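Local coordinates for protein tyrosinase (PDB 3W6Q) that probably oxidises phenols to o-quinones at a dinuclear copper centre, as tyrosinases do, in the fungus Aspergillus oryzae, at residues 277-282 / 457-462; 468-473 / 584-589; 265-270 / 511-516; 492-497 / 559-564; 488-493 / 565-570. All coordinates share one frame; numbering follows the deposited sequence.

Interaction 1: 277-282 / 457-462; sequences WDSVPT and GQRTKE
Arg459 reaches out from helix 448-464 and clamps the backbone carbonyl of Ser279, a helix-to-loop contact in which one arginine holds the extended chain running from helix 258-265 towards helix 282-292. Its CG stands anti to the backbone N (chi1 -174°), and a bend at the next torsion turns the rest of the chain along the loop. Arg459 NE gives the main bond, 2.8 Å to Ser279 O; the oxygen sits at the edge of the guanidinium, close to its plane, and NE lies nearly on the line of the Ser279 C=O bond. Arg459 NH2 adds a weak second bond to Ser279 O at 3.1 Å, so two N-H groups share one acceptor. Arg459 NH1 makes a salt bridge of 3.1 Å to Glu462 OE1, three residues further along the helix, and together these bonds hold the orientation of the guanidinium. Asp278 lies across the arginine at about a right angle; Asp278 OD1 stays 4.3 Å from Arg459 NH2, too far for a salt bridge, although the opposite charge probably favours the pose. Beside the guanidinium contact, Val280 is buried and packs on the helix, also touching Val463, while Gln272 holds its backbone N. Val280 CG2 lies against Arg459 CG, and Val280 CG1 rests 3.6 Å from Thr460 OG1.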
# COMPACT_ATOMS: atom_id res chain seq x y z
N TRP A 277 25.46 9.21 -10.57
CA TRP A 277 25.41 10.16 -9.46
C TRP A 277 24.98 9.41 -8.20
O TRP A 277 24.14 8.52 -8.28
CB TRP A 277 24.43 11.30 -9.77
CG TRP A 277 24.80 12.08 -10.99
CD1 TRP A 277 24.26 11.93 -12.24
CD2 TRP A 277 25.78 13.11 -11.10
NE1 TRP A 277 24.85 12.81 -13.12
CE2 TRP A 277 25.79 13.54 -12.44
CE3 TRP A 277 26.66 13.71 -10.19
CZ2 TRP A 277 26.64 14.55 -12.89
CZ3 TRP A 277 27.49 14.72 -10.64
CH2 TRP A 277 27.48 15.13 -11.98
N ASP A 278 25.57 9.76 -7.06
CA ASP A 278 25.16 9.17 -5.78
C ASP A 278 24.08 10.02 -5.11
O ASP A 278 24.08 11.24 -5.24
CB ASP A 278 26.36 9.08 -4.84
CG ASP A 278 27.43 8.14 -5.34
OD1 ASP A 278 27.07 7.13 -5.99
OD2 ASP A 278 28.62 8.40 -5.09
N SER A 279 23.18 9.38 -4.36
CA SER A 279 22.12 10.14 -3.69
C SER A 279 22.37 10.33 -2.21
O SER A 279 23.06 9.53 -1.57
CB SER A 279 20.76 9.46 -3.88
OG SER A 279 20.74 8.21 -3.22
N VAL A 280 21.80 11.40 -1.66
CA VAL A 280 21.82 11.68 -0.23
C VAL A 280 20.40 12.07 0.13
O VAL A 280 19.86 13.01 -0.45
CB VAL A 280 22.71 12.89 0.10
CG1 VAL A 280 22.72 13.14 1.61
CG2 VAL A 280 24.12 12.69 -0.42
N PRO A 281 19.78 11.35 1.08
CA PRO A 281 18.41 11.75 1.44
C PRO A 281 18.43 13.15 2.06
O PRO A 281 19.20 13.41 2.98
CB PRO A 281 18.00 10.71 2.48
CG PRO A 281 19.28 10.15 2.99
CD PRO A 281 20.25 10.20 1.87
N THR A 282 17.59 14.05 1.53
CA THR A 282 17.58 15.43 1.99
C THR A 282 17.26 15.54 3.48
O THR A 282 17.85 16.35 4.20
CB THR A 282 16.60 16.28 1.13
OG1 THR A 282 17.10 16.37 -0.20
CG2 THR A 282 16.44 17.69 1.68
N GLY A 457 25.76 11.98 9.42
CA GLY A 457 26.74 12.69 8.62
C GLY A 457 27.59 11.90 7.63
O GLY A 457 28.19 12.50 6.73
N GLN A 458 27.66 10.57 7.77
CA GLN A 458 28.52 9.74 6.92
C GLN A 458 28.19 9.87 5.43
O GLN A 458 29.08 10.06 4.60
CB GLN A 458 28.41 8.25 7.32
CG GLN A 458 28.60 7.95 8.81
CD GLN A 458 28.71 6.45 9.09
OE1 GLN A 458 29.20 5.68 8.25
NE2 GLN A 458 28.27 6.02 10.27
N ARG A 459 26.92 9.73 5.08
CA ARG A 459 26.55 9.78 3.67
C ARG A 459 26.82 11.16 3.07
O ARG A 459 27.39 11.27 1.98
CB ARG A 459 25.08 9.38 3.47
CG ARG A 459 24.65 9.27 2.01
CD ARG A 459 25.51 8.29 1.22
NE ARG A 459 24.96 8.06 -0.11
CZ ARG A 459 25.50 7.29 -1.05
NH1 ARG A 459 26.65 6.65 -0.83
NH2 ARG A 459 24.89 7.16 -2.23
N THR A 460 26.39 12.21 3.78
CA THR A 460 26.59 13.57 3.31
C THR A 460 28.07 13.83 3.04
O THR A 460 28.43 14.31 1.96
CB THR A 460 26.02 14.62 4.31
OG1 THR A 460 24.59 14.58 4.28
CG2 THR A 460 26.47 16.02 3.94
N LYS A 461 28.92 13.49 4.00
CA LYS A 461 30.35 13.76 3.83
C LYS A 461 30.92 12.92 2.69
O LYS A 461 31.71 13.42 1.89
CB LYS A 461 31.12 13.47 5.13
CG LYS A 461 30.84 14.44 6.26
CD LYS A 461 31.24 13.83 7.60
CE LYS A 461 31.31 14.87 8.71
NZ LYS A 461 31.90 14.29 9.96
N GLU A 462 30.51 11.66 2.61
CA GLU A 462 31.00 10.76 1.56
C GLU A 462 30.70 11.30 0.15
O GLU A 462 31.54 11.23 -0.74
CB GLU A 462 30.35 9.38 1.72
CG GLU A 462 30.81 8.38 0.68
CD GLU A 462 29.97 7.11 0.67
OE1 GLU A 462 28.86 7.11 1.25
OE2 GLU A 462 30.44 6.10 0.09

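Interaction 2: 468-473 / 584-589; sequences GEEDYI and LHKTEG
Tyr472 and Lys586 face each other as a non-hydrogen-bonded pair of an antiparallel two-strand contact, strand 470-478 against strand 580-588, within the mixed sheet of the C-terminal part of the protein. The tight part lies at the Ile473 end. There Ile473 and His585 exchange two backbone bonds, each 2.8 Å between the N of one and the O of the other, and Asp471 and Thr587 repeat the exchange two residues along. Ile473 CG1 packs 3.8 Å from His585 CB, while on the tyrosine side Leu584 CD1 lies against Tyr472 CB. Ser475 holds His585 NE2; Asp471 turns its carboxylate to Tyr603 and Arg289.

Lys586 runs stretched out beside the tyrosine, pointing the same way: Lys586 CG sits over one face of the Tyr472 ring, offset towards the rim, 3.7 Å above the plane, in a CH-pi contact. The extended chain carries Lys586 NZ past the ring to Tyr472 OH, 3.1 Å away, to which it donates. That hydroxyl donates in turn to Glu470 OE2, striking it from above the carboxylate plane, and also meets Lys553.

Towards Gly589 the contact opens to solvent and loosens. Lys586 NZ forms a salt bridge with Glu470 OE1 at 3.3 Å, its hydrogen bond weak, and Glu588 looks to Arg604 instead. At Gly589 phi 89° and psi 157° call for glycine, since a CB would jam against Glu588 O; Gly589 N reaches Glu469 O at 2.8 Å from well above the carbonyl plane.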
# COMPACT_ATOMS: atom_id res chain seq x y z
N GLY A 468 33.86 20.31 -5.05
CA GLY A 468 34.65 21.42 -4.53
C GLY A 468 34.20 21.90 -3.16
O GLY A 468 33.03 21.75 -2.79
N GLU A 469 35.13 22.48 -2.41
CA GLU A 469 34.83 22.92 -1.05
C GLU A 469 34.05 24.23 -1.01
O GLU A 469 34.61 25.29 -0.73
CB GLU A 469 36.10 23.02 -0.21
CG GLU A 469 36.62 21.68 0.24
CD GLU A 469 37.72 21.81 1.28
OE1 GLU A 469 38.23 22.93 1.47
OE2 GLU A 469 38.05 20.78 1.90
N GLU A 470 32.76 24.14 -1.29
CA GLU A 470 31.89 25.29 -1.14
C GLU A 470 30.53 24.75 -0.76
O GLU A 470 30.24 23.58 -1.03
CB GLU A 470 31.83 26.12 -2.43
CG GLU A 470 31.56 25.34 -3.72
CD GLU A 470 31.83 26.17 -4.99
OE1 GLU A 470 32.77 27.00 -4.97
OE2 GLU A 470 31.12 25.99 -6.00
N ASP A 471 29.71 25.57 -0.12
CA ASP A 471 28.38 25.14 0.27
C ASP A 471 27.35 26.07 -0.35
O ASP A 471 27.61 27.26 -0.51
CB ASP A 471 28.22 25.13 1.79
CG ASP A 471 26.93 24.44 2.24
OD1 ASP A 471 26.60 23.37 1.68
OD2 ASP A 471 26.25 24.97 3.14
N TYR A 472 26.20 25.51 -0.72
CA TYR A 472 25.08 26.30 -1.22
C TYR A 472 23.85 25.92 -0.43
O TYR A 472 23.64 24.74 -0.14
CB TYR A 472 24.81 26.05 -2.70
CG TYR A 472 25.88 26.53 -3.66
CD1 TYR A 472 27.02 25.77 -3.89
CD2 TYR A 472 25.73 27.71 -4.37
CE1 TYR A 472 28.01 26.19 -4.78
CE2 TYR A 472 26.71 28.14 -5.26
CZ TYR A 472 27.84 27.38 -5.46
OH TYR A 472 28.82 27.79 -6.35
N ILE A 473 23.04 26.91 -0.09
CA ILE A 473 21.76 26.67 0.59
C ILE A 473 20.67 27.49 -0.06
O ILE A 473 20.94 28.53 -0.67
CB ILE A 473 21.82 27.02 2.10
CG1 ILE A 473 22.34 28.45 2.29
CG2 ILE A 473 22.68 26.03 2.87
CD1 ILE A 473 22.37 28.89 3.74
N LEU A 584 19.10 31.72 -3.26
CA LEU A 584 20.21 30.79 -3.19
C LEU A 584 21.40 31.52 -2.58
O LEU A 584 21.68 32.67 -2.93
CB LEU A 584 20.55 30.27 -4.59
CG LEU A 584 21.69 29.27 -4.73
CD1 LEU A 584 21.36 27.95 -4.02
CD2 LEU A 584 21.98 29.03 -6.21
N HIS A 585 22.08 30.86 -1.65
CA HIS A 585 23.21 31.47 -0.95
C HIS A 585 24.42 30.54 -0.97
O HIS A 585 24.27 29.32 -0.95
CB HIS A 585 22.84 31.76 0.50
CG HIS A 585 21.55 32.50 0.66
ND1 HIS A 585 21.49 33.87 0.82
CD2 HIS A 585 20.27 32.06 0.67
CE1 HIS A 585 20.22 34.23 0.94
NE2 HIS A 585 19.46 33.16 0.86
N LYS A 586 25.61 31.14 -0.98
CA LYS A 586 26.84 30.37 -1.12
C LYS A 586 27.89 30.78 -0.08
O LYS A 586 27.92 31.94 0.35
CB LYS A 586 27.40 30.58 -2.54
CG LYS A 586 28.80 30.04 -2.76
CD LYS A 586 29.32 30.32 -4.16
CE LYS A 586 30.69 29.67 -4.35
NZ LYS A 586 31.17 29.78 -5.76
N THR A 587 28.72 29.84 0.33
CA THR A 587 29.95 30.18 1.05
C THR A 587 31.12 29.28 0.66
O THR A 587 30.92 28.22 0.06
CB THR A 587 29.79 30.12 2.58
OG1 THR A 587 30.95 30.73 3.18
CG2 THR A 587 29.68 28.67 3.06
N GLU A 588 32.33 29.71 1.00
CA GLU A 588 33.51 28.88 0.84
C GLU A 588 33.56 27.87 1.98
O GLU A 588 33.17 28.17 3.11
CB GLU A 588 34.79 29.73 0.85
CG GLU A 588 35.02 30.56 -0.41
CD GLU A 588 34.07 31.75 -0.50
OE1 GLU A 588 33.61 32.25 0.55
OE2 GLU A 588 33.76 32.17 -1.64
N GLY A 589 34.05 26.67 1.69
CA GLY A 589 34.19 25.64 2.70
C GLY A 589 32.93 24.80 2.79
O GLY A 589 31.85 25.24 2.40

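Interaction 3: 265-270 / 511-516; sequences LNEHPW and VGSVFN
Glu267 sends its side chain straight across to Ser513, and the two meet through a short hydrogen bond: Ser513 OG donates to Glu267 OE2 at 2.6 Å. The carboxylate takes this hydrogen on its syn lone pair, the one on the side of OE1. What brings the oxygen there is an extended chain, with CG anti to the backbone N (chi1 -179°) and the next torsion also close to 180°, so that Glu267 spans the gap from the loop to the strand. Ser513 answers with OG set between its own backbone N and carbonyl carbon, at chi1 73°, directed at the incoming carboxylate.

A water sits beside the same pair. It accepts from Ser513 N at 3.0 Å; its link to Glu267 OE2 is suspiciously short and remains doubtful. The residues are buried. Trp338 of helix 328-340 packs on both side chains, and the serine hydroxyl gives the buried Glu267 OE2 a donor.

Further along, Pro269 lays its ring against the strand backbone, Pro269 CG being 3.7 Å from Val511 O. His268 turns the other way: His268 ND1 donates to Pro269 O at 2.8 Å, the oxygen lying in the ring plane, while NE2 is bonded to Asp351 of the second subunit.

On the strand, Val511 and Gly512 form a classic beta bulge opposite Ile492, and the loop after helix 258-265 docks beside it, on strand 510-516 at one edge of the C-terminal sheet within the chain.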
# COMPACT_ATOMS: atom_id res chain seq x y z
N LEU A 265 10.03 9.84 2.21
CA LEU A 265 11.04 10.09 3.24
C LEU A 265 12.45 10.18 2.66
O LEU A 265 13.32 10.88 3.21
CB LEU A 265 10.99 9.02 4.33
CG LEU A 265 9.78 9.09 5.27
CD1 LEU A 265 9.69 7.82 6.11
CD2 LEU A 265 9.88 10.34 6.15
N ASN A 266 12.68 9.49 1.54
CA ASN A 266 13.99 9.49 0.88
C ASN A 266 14.11 10.54 -0.23
O ASN A 266 14.95 10.41 -1.11
CB ASN A 266 14.32 8.10 0.34
CG ASN A 266 14.68 7.13 1.45
OD1 ASN A 266 15.81 7.13 1.92
ND2 ASN A 266 13.70 6.35 1.91
N GLU A 267 13.25 11.55 -0.17
CA GLU A 267 13.28 12.66 -1.13
C GLU A 267 14.69 13.24 -1.24
O GLU A 267 15.39 13.42 -0.25
CB GLU A 267 12.30 13.74 -0.70
CG GLU A 267 12.23 14.96 -1.65
CD GLU A 267 10.98 15.78 -1.36
OE1 GLU A 267 9.88 15.30 -1.70
OE2 GLU A 267 11.10 16.88 -0.78
N HIS A 268 15.09 13.51 -2.48
CA HIS A 268 16.40 14.06 -2.78
C HIS A 268 16.29 14.69 -4.16
O HIS A 268 15.26 14.51 -4.84
CB HIS A 268 17.48 12.96 -2.71
CG HIS A 268 17.27 11.82 -3.66
ND1 HIS A 268 17.31 11.97 -5.03
CD2 HIS A 268 17.07 10.50 -3.43
CE1 HIS A 268 17.12 10.79 -5.61
NE2 HIS A 268 16.97 9.89 -4.66
N PRO A 269 17.30 15.50 -4.57
CA PRO A 269 17.21 16.13 -5.89
C PRO A 269 17.00 15.12 -7.01
O PRO A 269 17.47 13.98 -6.93
CB PRO A 269 18.56 16.82 -6.05
CG PRO A 269 18.99 17.14 -4.64
CD PRO A 269 18.47 15.99 -3.80
N TRP A 270 16.29 15.56 -8.05
CA TRP A 270 15.96 14.75 -9.22
C TRP A 270 17.19 14.17 -9.92
O TRP A 270 17.17 13.01 -10.34
CB TRP A 270 15.15 15.60 -10.21
CG TRP A 270 15.02 15.00 -11.60
CD1 TRP A 270 14.06 14.13 -12.03
CD2 TRP A 270 15.88 15.23 -12.72
NE1 TRP A 270 14.27 13.80 -13.34
CE2 TRP A 270 15.38 14.46 -13.79
CE3 TRP A 270 17.02 16.01 -12.93
CZ2 TRP A 270 15.98 14.46 -15.06
CZ3 TRP A 270 17.62 16.00 -14.18
CH2 TRP A 270 17.10 15.22 -15.23
N VAL A 511 14.64 20.08 -6.82
CA VAL A 511 15.72 20.22 -5.85
C VAL A 511 15.28 19.85 -4.44
O VAL A 511 15.97 19.11 -3.73
CB VAL A 511 16.26 21.64 -5.83
CG1 VAL A 511 17.33 21.80 -4.74
CG2 VAL A 511 16.84 22.00 -7.20
N GLY A 512 14.13 20.38 -4.01
CA GLY A 512 13.66 20.12 -2.67
C GLY A 512 12.32 20.77 -2.40
O GLY A 512 11.83 21.56 -3.22
N SER A 513 11.75 20.44 -1.24
CA SER A 513 10.42 20.92 -0.87
C SER A 513 10.33 21.44 0.58
O SER A 513 11.09 21.02 1.46
CB SER A 513 9.37 19.81 -1.06
OG SER A 513 9.50 18.82 -0.04
N VAL A 514 9.38 22.34 0.80
CA VAL A 514 9.09 22.87 2.11
C VAL A 514 7.59 22.71 2.28
O VAL A 514 6.82 23.13 1.42
CB VAL A 514 9.44 24.38 2.19
CG1 VAL A 514 8.84 25.02 3.44
CG2 VAL A 514 10.97 24.57 2.15
N PHE A 515 7.16 22.07 3.37
CA PHE A 515 5.73 21.85 3.57
C PHE A 515 5.13 22.81 4.59
O PHE A 515 5.65 22.97 5.69
CB PHE A 515 5.43 20.39 3.99
CG PHE A 515 3.95 20.07 4.07
CD1 PHE A 515 3.17 20.06 2.92
CD2 PHE A 515 3.34 19.78 5.29
CE1 PHE A 515 1.80 19.77 2.99
CE2 PHE A 515 1.97 19.48 5.36
CZ PHE A 515 1.21 19.48 4.20
N ASN A 516 4.04 23.47 4.21
CA ASN A 516 3.30 24.28 5.15
C ASN A 516 2.30 23.41 5.91
O ASN A 516 1.18 23.17 5.42
CB ASN A 516 2.56 25.42 4.44
CG ASN A 516 1.73 26.25 5.40
OD1 ASN A 516 2.12 26.45 6.55
ND2 ASN A 516 0.56 26.71 4.95
O HOH W 1 13.16 18.00 -0.12

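Interaction 4: 492-497 / 559-564; sequences IFFGDV and EVPTPR
The Pro561 ring packs over one face of the Phe494 ring where strand 488-494 meets the antiparallel strand 563-568 in the C-terminal sheet, at the end where both chains leave the regular pairing.

Of the apolar contacts, the CH-pi one is central: Pro561 CG stands 3.6 Å above the plane of the Phe494 ring, over its centre. Pro563 comes to the same ring at its edge, Pro563 CA lying 4.0 Å from Phe494 CE1, and its CB also lies beside Ile492 CG2. Helix 546-555 packs on Phe494 as well, through Ala548, Val549 and Tyr552.

The backbone bonds belong to Phe493 and Arg564, a hydrogen-bonded pair: Phe493 N reaches Arg564 O at 2.7 Å, and Arg564 N returns a nearly straight bond to Phe493 O.

A water bridges the polar outer part. It accepts from Gly495 N at 2.8 Å and lies unusually close to Thr562 O. In one of its two modelled conformers, Arg564 also gives this water a weak bond from NE. Within 492-497, Val497 CG1 sits over the centre of the Phe493 ring, while Val497 CG2 lies 4.2 Å from Arg564 CB.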
# COMPACT_ATOMS: atom_id res chain seq x y z
N ILE A 492 11.02 23.46 -5.16
CA ILE A 492 12.07 24.25 -5.80
C ILE A 492 12.76 23.44 -6.89
O ILE A 492 13.04 22.25 -6.70
CB ILE A 492 13.15 24.69 -4.79
CG1 ILE A 492 12.53 25.27 -3.52
CG2 ILE A 492 14.11 25.71 -5.45
CD1 ILE A 492 11.83 26.56 -3.74
N PHE A 493 13.05 24.10 -8.01
CA PHE A 493 13.67 23.48 -9.18
C PHE A 493 14.85 24.32 -9.67
O PHE A 493 14.85 25.54 -9.48
CB PHE A 493 12.63 23.35 -10.31
CG PHE A 493 11.37 22.61 -9.91
CD1 PHE A 493 10.35 23.26 -9.22
CD2 PHE A 493 11.21 21.27 -10.22
CE1 PHE A 493 9.20 22.57 -8.84
CE2 PHE A 493 10.07 20.58 -9.85
CZ PHE A 493 9.06 21.23 -9.16
N PHE A 494 15.84 23.67 -10.28
CA PHE A 494 16.92 24.36 -11.00
C PHE A 494 16.83 23.95 -12.47
O PHE A 494 17.11 22.80 -12.81
CB PHE A 494 18.31 23.96 -10.48
CG PHE A 494 18.61 24.42 -9.07
CD1 PHE A 494 17.89 25.45 -8.48
CD2 PHE A 494 19.63 23.81 -8.34
CE1 PHE A 494 18.18 25.86 -7.19
CE2 PHE A 494 19.92 24.22 -7.05
CZ PHE A 494 19.20 25.25 -6.47
N GLY A 495 16.41 24.86 -13.34
CA GLY A 495 16.22 24.53 -14.74
C GLY A 495 14.74 24.54 -15.09
O GLY A 495 13.91 24.91 -14.25
N ASP A 496 14.40 24.13 -16.31
CA ASP A 496 13.01 24.18 -16.76
C ASP A 496 12.13 23.27 -15.92
O ASP A 496 12.51 22.15 -15.59
CB ASP A 496 12.89 23.76 -18.23
CG ASP A 496 13.68 24.65 -19.15
OD1 ASP A 496 14.01 25.78 -18.75
OD2 ASP A 496 13.96 24.20 -20.28
N VAL A 497 10.94 23.77 -15.59
CA VAL A 497 9.95 22.99 -14.86
C VAL A 497 8.97 22.31 -15.83
O VAL A 497 8.47 22.94 -16.76
CB VAL A 497 9.19 23.87 -13.87
CG1 VAL A 497 8.14 23.06 -13.11
CG2 VAL A 497 10.17 24.53 -12.91
N GLU A 559 27.24 28.07 -14.87
CA GLU A 559 26.29 29.10 -14.49
C GLU A 559 25.52 28.72 -13.23
O GLU A 559 25.14 27.57 -13.05
CB GLU A 559 25.33 29.38 -15.65
CG GLU A 559 26.02 29.95 -16.88
CD GLU A 559 25.12 29.95 -18.11
OE1 GLU A 559 23.97 29.45 -18.00
OE2 GLU A 559 25.56 30.46 -19.16
N VAL A 560 25.30 29.71 -12.36
CA VAL A 560 24.50 29.54 -11.16
C VAL A 560 23.01 29.51 -11.51
O VAL A 560 22.53 30.36 -12.24
CB VAL A 560 24.75 30.71 -10.19
CG1 VAL A 560 23.93 30.55 -8.93
CG2 VAL A 560 26.23 30.82 -9.86
N PRO A 561 22.27 28.52 -10.99
CA PRO A 561 20.85 28.43 -11.37
C PRO A 561 19.98 29.50 -10.72
O PRO A 561 20.25 29.93 -9.59
CB PRO A 561 20.44 27.04 -10.88
CG PRO A 561 21.36 26.77 -9.74
CD PRO A 561 22.68 27.41 -10.11
N THR A 562 18.94 29.94 -11.42
CA THR A 562 17.86 30.69 -10.79
C THR A 562 16.92 29.66 -10.18
O THR A 562 16.39 28.81 -10.89
CB THR A 562 17.04 31.49 -11.81
OG1 THR A 562 17.86 32.45 -12.46
CG2 THR A 562 15.88 32.19 -11.11
N PRO A 563 16.71 29.73 -8.85
CA PRO A 563 15.76 28.81 -8.22
C PRO A 563 14.35 29.10 -8.73
O PRO A 563 13.91 30.25 -8.71
CB PRO A 563 15.85 29.15 -6.73
CG PRO A 563 17.16 29.89 -6.58
CD PRO A 563 17.34 30.63 -7.88
N ARG A 564 13.67 28.08 -9.22
CA ARG A 564 12.29 28.26 -9.66
C ARG A 564 11.40 27.52 -8.68
O ARG A 564 11.74 26.44 -8.21
CB ARG A 564 12.12 27.75 -11.09
CG ARG A 564 13.09 28.41 -12.06
CD ARG A 564 12.86 28.03 -13.51
NE ARG A 564 13.91 28.60 -14.35
CZ ARG A 564 13.89 29.83 -14.85
NH1 ARG A 564 12.85 30.63 -14.61
NH2 ARG A 564 14.90 30.26 -15.59
O HOH W 2 16.51 27.66 -13.07

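Interaction 5: 488-493 / 565-570; sequences FQINIF and YVVVNS
Phe488 meets Val567 and Val568 through its CB and the near part of its ring. Phe488 CB touches two partners, Val568 O at 3.4 Å and Val567 CG1 at 3.9 Å. CG has Val567 CG1 as its neighbour too, and Phe488 CD1 comes to 3.6 Å from Val567 CG1, the methyl approaching obliquely. The ring is placed there by chi1 of 56°, which sets CG between the backbone N and the carbonyl carbon, and Ile490 CG1 lies at the ring edge, in plane. Tyr478 packs on Phe488 from strand 470-478.

Segments 488-493 and 565-568 run antiparallel, their axes 4.6 Å apart at closest approach and their directions 163° apart, as neighbours in the mixed C-terminal sheet. Gln489 pairs with Val568 and Asn491 with Val566, each pair trading two backbone bonds, nearly straight for Asn491 N to Val566 O at 2.9 Å.

On the face of Ile490, Ile492, Tyr565 and Val567, Ile492 CD1 reaches Tyr565 CB at 3.7 Å. The other face is partly polar: Gln489 NE2 donates to a lone pair of Asn491 OD1 at 2.8 Å, in the carbonyl plane of Asn491, while Gln489 OE1 is held by Asn337. Asn491 ND2 goes to Phe502 O and lies 3.7 Å from Val568 CG2.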
# COMPACT_ATOMS: atom_id res chain seq x y z
N PHE A 488 -0.07 23.69 1.92
CA PHE A 488 0.47 23.71 0.57
C PHE A 488 1.92 23.28 0.63
O PHE A 488 2.52 23.24 1.70
CB PHE A 488 0.30 25.09 -0.10
CG PHE A 488 0.90 26.24 0.67
CD1 PHE A 488 2.26 26.52 0.60
CD2 PHE A 488 0.10 27.07 1.44
CE1 PHE A 488 2.81 27.58 1.30
CE2 PHE A 488 0.64 28.15 2.14
CZ PHE A 488 2.00 28.40 2.06
N GLN A 489 2.47 22.93 -0.52
CA GLN A 489 3.86 22.51 -0.57
C GLN A 489 4.60 23.43 -1.54
O GLN A 489 4.11 23.68 -2.63
CB GLN A 489 3.96 21.06 -1.05
CG GLN A 489 5.37 20.46 -1.03
CD GLN A 489 5.35 18.96 -1.34
OE1 GLN A 489 4.51 18.22 -0.81
NE2 GLN A 489 6.25 18.51 -2.21
N ILE A 490 5.76 23.93 -1.12
CA ILE A 490 6.60 24.72 -2.01
C ILE A 490 7.71 23.85 -2.58
O ILE A 490 8.54 23.32 -1.83
CB ILE A 490 7.26 25.89 -1.27
CG1 ILE A 490 6.21 26.76 -0.58
CG2 ILE A 490 8.12 26.70 -2.23
CD1 ILE A 490 6.78 27.65 0.54
N ASN A 491 7.73 23.69 -3.90
CA ASN A 491 8.75 22.87 -4.55
C ASN A 491 9.73 23.74 -5.32
O ASN A 491 9.31 24.66 -6.02
CB ASN A 491 8.10 21.86 -5.50
CG ASN A 491 7.33 20.80 -4.76
OD1 ASN A 491 7.65 20.49 -3.60
ND2 ASN A 491 6.30 20.24 -5.39
N ILE A 492 11.02 23.46 -5.16
CA ILE A 492 12.07 24.25 -5.80
C ILE A 492 12.76 23.44 -6.89
O ILE A 492 13.04 22.25 -6.70
CB ILE A 492 13.15 24.69 -4.79
CG1 ILE A 492 12.53 25.27 -3.52
CG2 ILE A 492 14.11 25.71 -5.45
CD1 ILE A 492 11.83 26.56 -3.74
N PHE A 493 13.05 24.10 -8.01
CA PHE A 493 13.67 23.48 -9.18
C PHE A 493 14.85 24.32 -9.67
O PHE A 493 14.85 25.54 -9.48
CB PHE A 493 12.63 23.35 -10.31
CG PHE A 493 11.37 22.61 -9.91
CD1 PHE A 493 10.35 23.26 -9.22
CD2 PHE A 493 11.21 21.27 -10.22
CE1 PHE A 493 9.20 22.57 -8.84
CE2 PHE A 493 10.07 20.58 -9.85
CZ PHE A 493 9.06 21.23 -9.16
N TYR A 565 10.27 28.13 -8.33
CA TYR A 565 9.36 27.51 -7.36
C TYR A 565 7.93 27.39 -7.87
O TYR A 565 7.48 28.18 -8.70
CB TYR A 565 9.39 28.24 -6.01
CG TYR A 565 8.93 29.67 -6.05
CD1 TYR A 565 7.58 29.99 -5.94
CD2 TYR A 565 9.84 30.71 -6.19
CE1 TYR A 565 7.14 31.31 -5.98
CE2 TYR A 565 9.41 32.03 -6.23
CZ TYR A 565 8.06 32.32 -6.13
OH TYR A 565 7.62 33.64 -6.16
N VAL A 566 7.24 26.38 -7.36
CA VAL A 566 5.82 26.22 -7.60
C VAL A 566 5.17 25.94 -6.24
O VAL A 566 5.71 25.18 -5.44
CB VAL A 566 5.53 25.05 -8.58
CG1 VAL A 566 4.01 24.86 -8.78
CG2 VAL A 566 6.20 25.28 -9.91
N VAL A 567 4.04 26.59 -5.98
CA VAL A 567 3.27 26.32 -4.77
C VAL A 567 2.13 25.37 -5.11
O VAL A 567 1.26 25.69 -5.91
CB VAL A 567 2.69 27.61 -4.17
CG1 VAL A 567 1.87 27.28 -2.92
CG2 VAL A 567 3.82 28.61 -3.85
N VAL A 568 2.15 24.19 -4.51
CA VAL A 568 1.22 23.13 -4.90
C VAL A 568 0.14 22.93 -3.82
O VAL A 568 0.47 22.83 -2.64
CB VAL A 568 2.00 21.81 -5.14
CG1 VAL A 568 1.08 20.71 -5.63
CG2 VAL A 568 3.13 22.05 -6.15
N ASN A 569 -1.13 22.88 -4.22
CA ASN A 569 -2.20 22.62 -3.25
C ASN A 569 -2.63 21.14 -3.16
O ASN A 569 -2.05 20.29 -3.83
CB ASN A 569 -3.42 23.54 -3.50
CG ASN A 569 -4.18 23.19 -4.77
OD1 ASN A 569 -4.09 22.07 -5.30
ND2 ASN A 569 -4.94 24.16 -5.28
N SER A 570 -3.65 20.84 -2.37
CA SER A 570 -4.04 19.44 -2.14
C SER A 570 -4.75 18.81 -3.35
O SER A 570 -5.00 17.60 -3.36
CB SER A 570 -4.91 19.29 -0.89
OG SER A 570 -6.08 20.08 -1.00

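From the N terminus, 265-270 comes first, and interaction 3 closes the long loop back to it at 511-516. Interaction 1 lies nested inside, joining 277-282 to helix 448-464; the two touch where Thr282 N meets Glu267 O. Interaction 2 opens next and closes last, at 584-589, so it crosses interaction 3 and encloses interactions 4 and 5. Those two start on the same strand, share Ile492 and Phe493, and continue one strand pair; both cross interaction 3, whose bulge bonds to Ile492. Interaction 2 touches interaction 4 through Leu584. Interactions 2, 4 and 5 thus join two neighbouring-strand pairs of the C-terminal sheet, interaction 3 fastens an edge strand, 510-516, to the central domain, and interaction 1 fastens the preceding helix.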